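PDB 4D7K: 8-amino-8-demethylriboflavin N,N-dimethyltransferase from Streptomyces davawensis, which methylates the 8-amino group of 8-amino-8-demethyl-D-riboflavin twice at the expense of S-adenosyl-L-methionine, completing the biosynthesis of the antibiotic roseoflavin. Local coordinates for residues Leu120-Ser123 with Val124-Val128; Thr291-Leu294 with Gly295-Leu298. All coordinates share one frame; numbering follows the deposited sequence.

Interaction 1 (Leu120-Ser123 with Val124-Val128)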
loop_
_atom_site.group_PDB
_atom_site.type_symbol
_atom_site.label_atom_id
_atom_site.label_comp_id
_atom_site.label_asym_id
_atom_site.label_seq_id
_atom_site.Cartn_x
_atom_site.Cartn_y
_atom_site.Cartn_z
ATOM N N LEU A 120 -1.561 -7.773 -12.401
ATOM C CA LEU A 120 -0.253 -7.387 -12.919
ATOM C C LEU A 120 0.515 -8.591 -13.460
ATOM O O LEU A 120 1.293 -8.471 -14.408
ATOM C CB LEU A 120 0.549 -6.687 -11.823
ATOM C CG LEU A 120 1.964 -6.227 -12.156
ATOM C CD1 LEU A 120 1.931 -5.197 -13.262
ATOM C CD2 LEU A 120 2.632 -5.669 -10.912
ATOM N N VAL A 121 0.282 -9.754 -12.862
ATOM C CA VAL A 121 0.949 -10.984 -13.281
ATOM C C VAL A 121 0.477 -11.443 -14.657
ATOM O O VAL A 121 1.290 -11.771 -15.524
ATOM C CB VAL A 121 0.719 -12.121 -12.266
ATOM C CG1 VAL A 121 1.255 -13.433 -12.808
ATOM C CG2 VAL A 121 1.375 -11.792 -10.935
ATOM N N GLU A 122 -0.836 -11.469 -14.860
ATOM C CA GLU A 122 -1.381 -11.899 -16.144
ATOM C C GLU A 122 -1.012 -10.908 -17.244
ATOM O O GLU A 122 -0.772 -11.301 -18.384
ATOM C CB GLU A 122 -2.900 -12.073 -16.063
ATOM C CG GLU A 122 -3.343 -13.436 -15.547
ATOM C CD GLU A 122 -2.855 -14.581 -16.426
ATOM O OE1 GLU A 122 -3.572 -14.951 -17.383
ATOM O OE2 GLU A 122 -1.754 -15.112 -16.163
ATOM N N SER A 123 -0.953 -9.627 -16.894
ATOM C CA SER A 123 -0.532 -8.593 -17.838
ATOM C C SER A 123 0.907 -8.811 -18.316
ATOM O O SER A 123 1.194 -8.724 -19.512
ATOM C CB SER A 123 -0.671 -7.207 -17.203
ATOM O OG SER A 123 -0.182 -6.196 -18.070
ATOM N N VAL A 124 1.810 -9.090 -17.380
ATOM C CA VAL A 124 3.198 -9.386 -17.725
ATOM C C VAL A 124 3.267 -10.662 -18.562
ATOM O O VAL A 124 4.040 -10.751 -19.520
ATOM C CB VAL A 124 4.081 -9.530 -16.463
ATOM C CG1 VAL A 124 5.460 -10.039 -16.827
ATOM C CG2 VAL A 124 4.185 -8.197 -15.735
ATOM N N ARG A 125 2.431 -11.636 -18.217
ATOM C CA ARG A 125 2.395 -12.904 -18.941
ATOM C C ARG A 125 1.766 -12.781 -20.327
ATOM O O ARG A 125 2.178 -13.466 -21.259
ATOM C CB ARG A 125 1.645 -13.957 -18.123
ATOM C CG ARG A 125 2.507 -14.629 -17.069
ATOM C CD ARG A 125 1.699 -15.527 -16.147
ATOM N NE ARG A 125 2.568 -16.436 -15.405
ATOM C CZ ARG A 125 2.218 -17.064 -14.288
ATOM N NH1 ARG A 125 1.011 -16.874 -13.771
ATOM N NH2 ARG A 125 3.078 -17.874 -13.683
ATOM N N THR A 126 0.777 -11.905 -20.465
ATOM C CA THR A 126 0.026 -11.802 -21.715
ATOM C C THR A 126 0.576 -10.736 -22.657
ATOM O O THR A 126 0.726 -10.973 -23.854
ATOM C CB THR A 126 -1.458 -11.492 -21.449
ATOM O OG1 THR A 126 -1.998 -12.473 -20.554
ATOM C CG2 THR A 126 -2.245 -11.507 -22.743
ATOM N N GLY A 127 0.872 -9.559 -22.118
ATOM C CA GLY A 127 1.330 -8.454 -22.939
ATOM C C GLY A 127 0.264 -7.385 -23.043
ATOM O O GLY A 127 0.499 -6.303 -23.578
ATOM N N VAL A 128 -0.919 -7.700 -22.526
ATOM C CA VAL A 128 -2.028 -6.758 -22.497
ATOM C C VAL A 128 -1.987 -5.933 -21.210
ATOM O O VAL A 128 -1.710 -6.473 -20.137
ATOM C CB VAL A 128 -3.381 -7.494 -22.612
ATOM C CG1 VAL A 128 -4.543 -6.516 -22.522
ATOM C CG2 VAL A 128 -3.440 -8.289 -23.914
#
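The carbonyl oxygen Glu122 O is gripped twice by Thr126: Thr126 N donates to it at 2.7 Å, and the hydroxyl Thr126 OG1 adds a second bond at 2.8 Å. The two donors reach this oxygen from opposite faces of its carbonyl plane. Thr126 OG1 stands above that plane, 35° out of it, because a chi1 of -55° sets the hydroxyl beside its own backbone N and turns it back along the helix. Two regular helical bonds precede this pair, Val124 N to Leu120 O and Arg125 N to Val121 O. The last turn closes with Gly127 N on Ser123 O at 2.8 Å, and Gly127 then leaves helical angles with a positive phi. Beyond it the chain folds back far enough for Ser123 OG to donate to Val128 O at 2.6 Å.

On another face, Val121 and Arg125 run side by side. The extended arginine brings its NH1 to 3.6 Å from Val121 CG1, in an oblique approach. Glu122 OE2 lies near the guanidinium plane at its edge, yet it stays 4.1 Å from Arg125 NH1, beyond a salt bridge, and the two planes are 70° apart. Leu120 packs on Leu300, Leu303 and Val304 of helix 293-305, and on Leu66 of the second subunit.

The chemistry implies a helix end closed by backbone bonds and supplemented by two hydroxyls: Thr126 OG1 doubles the hold on one carbonyl, Ser123 OG ties Val128, in the loop just past the helix, back to the final turn, and the charged pair probably contributes only a loose electrostatic attraction.

Interaction 2 (Thr291-Leu294 with Gly295-Leu298)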
loop_
_atom_site.group_PDB
_atom_site.type_symbol
_atom_site.label_atom_id
_atom_site.label_comp_id
_atom_site.label_asym_id
_atom_site.label_seq_id
_atom_site.Cartn_x
_atom_site.Cartn_y
_atom_site.Cartn_z
ATOM N N THR A 291 16.034 7.683 -15.576
ATOM C CA THR A 291 15.113 8.131 -14.549
ATOM C C THR A 291 15.605 7.566 -13.224
ATOM O O THR A 291 16.453 6.673 -13.210
ATOM C CB THR A 291 13.669 7.671 -14.825
ATOM O OG1 THR A 291 12.789 8.228 -13.844
ATOM C CG2 THR A 291 13.576 6.150 -14.782
ATOM N N GLY A 292 15.087 8.082 -12.116
ATOM C CA GLY A 292 15.518 7.619 -10.807
ATOM C C GLY A 292 14.752 6.381 -10.399
ATOM O O GLY A 292 13.892 5.914 -11.141
ATOM N N GLU A 293 15.060 5.852 -9.218
ATOM C CA GLU A 293 14.398 4.654 -8.704
ATOM C C GLU A 293 12.884 4.822 -8.601
ATOM O O GLU A 293 12.126 3.871 -8.804
ATOM C CB GLU A 293 14.967 4.286 -7.335
ATOM C CG GLU A 293 16.482 4.164 -7.307
ATOM C CD GLU A 293 17.007 3.158 -8.315
ATOM O OE1 GLU A 293 16.547 1.997 -8.294
ATOM O OE2 GLU A 293 17.879 3.529 -9.129
ATOM N N LEU A 294 12.447 6.030 -8.267
ATOM C CA LEU A 294 11.022 6.305 -8.143
ATOM C C LEU A 294 10.355 6.136 -9.499
ATOM O O LEU A 294 9.284 5.535 -9.612
ATOM C CB LEU A 294 10.782 7.714 -7.597
ATOM C CG LEU A 294 9.315 8.078 -7.353
ATOM C CD1 LEU A 294 8.696 7.108 -6.367
ATOM C CD2 LEU A 294 9.174 9.515 -6.858
ATOM N N GLY A 295 11.013 6.661 -10.526
ATOM C CA GLY A 295 10.521 6.579 -11.887
ATOM C C GLY A 295 10.366 5.153 -12.365
ATOM O O GLY A 295 9.390 4.830 -13.029
ATOM N N LYS A 296 11.320 4.291 -12.020
ATOM C CA LYS A 296 11.231 2.881 -12.396
ATOM C C LYS A 296 9.994 2.235 -11.778
ATOM O O LYS A 296 9.335 1.403 -12.405
ATOM C CB LYS A 296 12.495 2.122 -11.973
ATOM C CG LYS A 296 13.780 2.662 -12.587
ATOM C CD LYS A 296 15.002 2.003 -11.967
ATOM C CE LYS A 296 16.282 2.513 -12.600
ATOM N NZ LYS A 296 17.464 1.746 -12.134
ATOM N N VAL A 297 9.680 2.638 -10.548
ATOM C CA VAL A 297 8.484 2.166 -9.854
ATOM C C VAL A 297 7.193 2.698 -10.480
ATOM O O VAL A 297 6.232 1.953 -10.649
ATOM C CB VAL A 297 8.513 2.560 -8.363
ATOM C CG1 VAL A 297 7.195 2.217 -7.699
ATOM C CG2 VAL A 297 9.665 1.854 -7.654
ATOM N N LEU A 298 7.174 3.979 -10.838
ATOM C CA LEU A 298 5.957 4.601 -11.359
ATOM C C LEU A 298 5.582 4.111 -12.756
ATOM O O LEU A 298 4.460 4.330 -13.207
ATOM C CB LEU A 298 6.095 6.126 -11.384
ATOM C CG LEU A 298 6.198 6.875 -10.054
ATOM C CD1 LEU A 298 6.133 8.374 -10.308
ATOM C CD2 LEU A 298 5.106 6.451 -9.075
#
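Gly295, first in the segment 295-298, meets the hydroxyl of Thr291 through its CA, with Thr291 OG1 3.4 Å from Gly295 CA; the hydroxyl thus comes up against a residue that has no side chain. The hydroxyl itself is hydrogen-bonded to Val336 O.

Lys296 follows, its N bonded to Gly292 O at 3.2 Å and lying in the carbonyl plane. Its chain, extended beyond CG, runs alongside Glu293 in the same direction. Glu293 is bent at chi2 (-57°), which folds its carboxylate back toward the lysine, and Glu293 OE2 meets Lys296 NZ in a long salt bridge at 3.5 Å. The stronger partner of this ammonium group is Glu78 of the second subunit. Nearer the backbone, the Thr291 side chain crosses that of Lys296 at a slant, with Thr291 CG2 4.1 Å from Lys296 CG.

Val297 N donates to Glu293 O at 3.2 Å, and Val297 CG2 rests against the same oxygen at 3.4 Å. The side chain of Val297 packs on Ala69 of the second subunit.

Leu298 N bonds to Leu294 O at 2.9 Å. The branch points Leu294 CG and Leu298 CG stand 4.3 Å apart. Both leucines also touch Val336.

With Gly292 at the N-cap position and i to i+4 bonds starting from its carbonyl, the arrangement is the opening turn of helix 293-305, carrying an i to i+3 Glu-Lys pair in a dimeric class I-like methyltransferase.

The two contacts lie at different ends of their helices: interaction 1 holds the last turn of helix 120-126, interaction 2 the first turn of helix 293-305. Their centres are 20 Å apart and their nearest atoms about 8 Å, so they do not touch, but Leu120 and Ser123 reach residues farther along helix 293-305. Both are partly buried, and both face the second subunit. Interaction 1 lies farther from the chain centre (24 Å against 15 Å) and has more exposed residues. Its hydroxyls bond carbonyls within the contact, whereas Thr291 OG1 of interaction 2 bonds one outside it. Acid and base remain apart in interaction 1; in interaction 2 the lysine is shared between Glu293 and Glu78 of the second subunit.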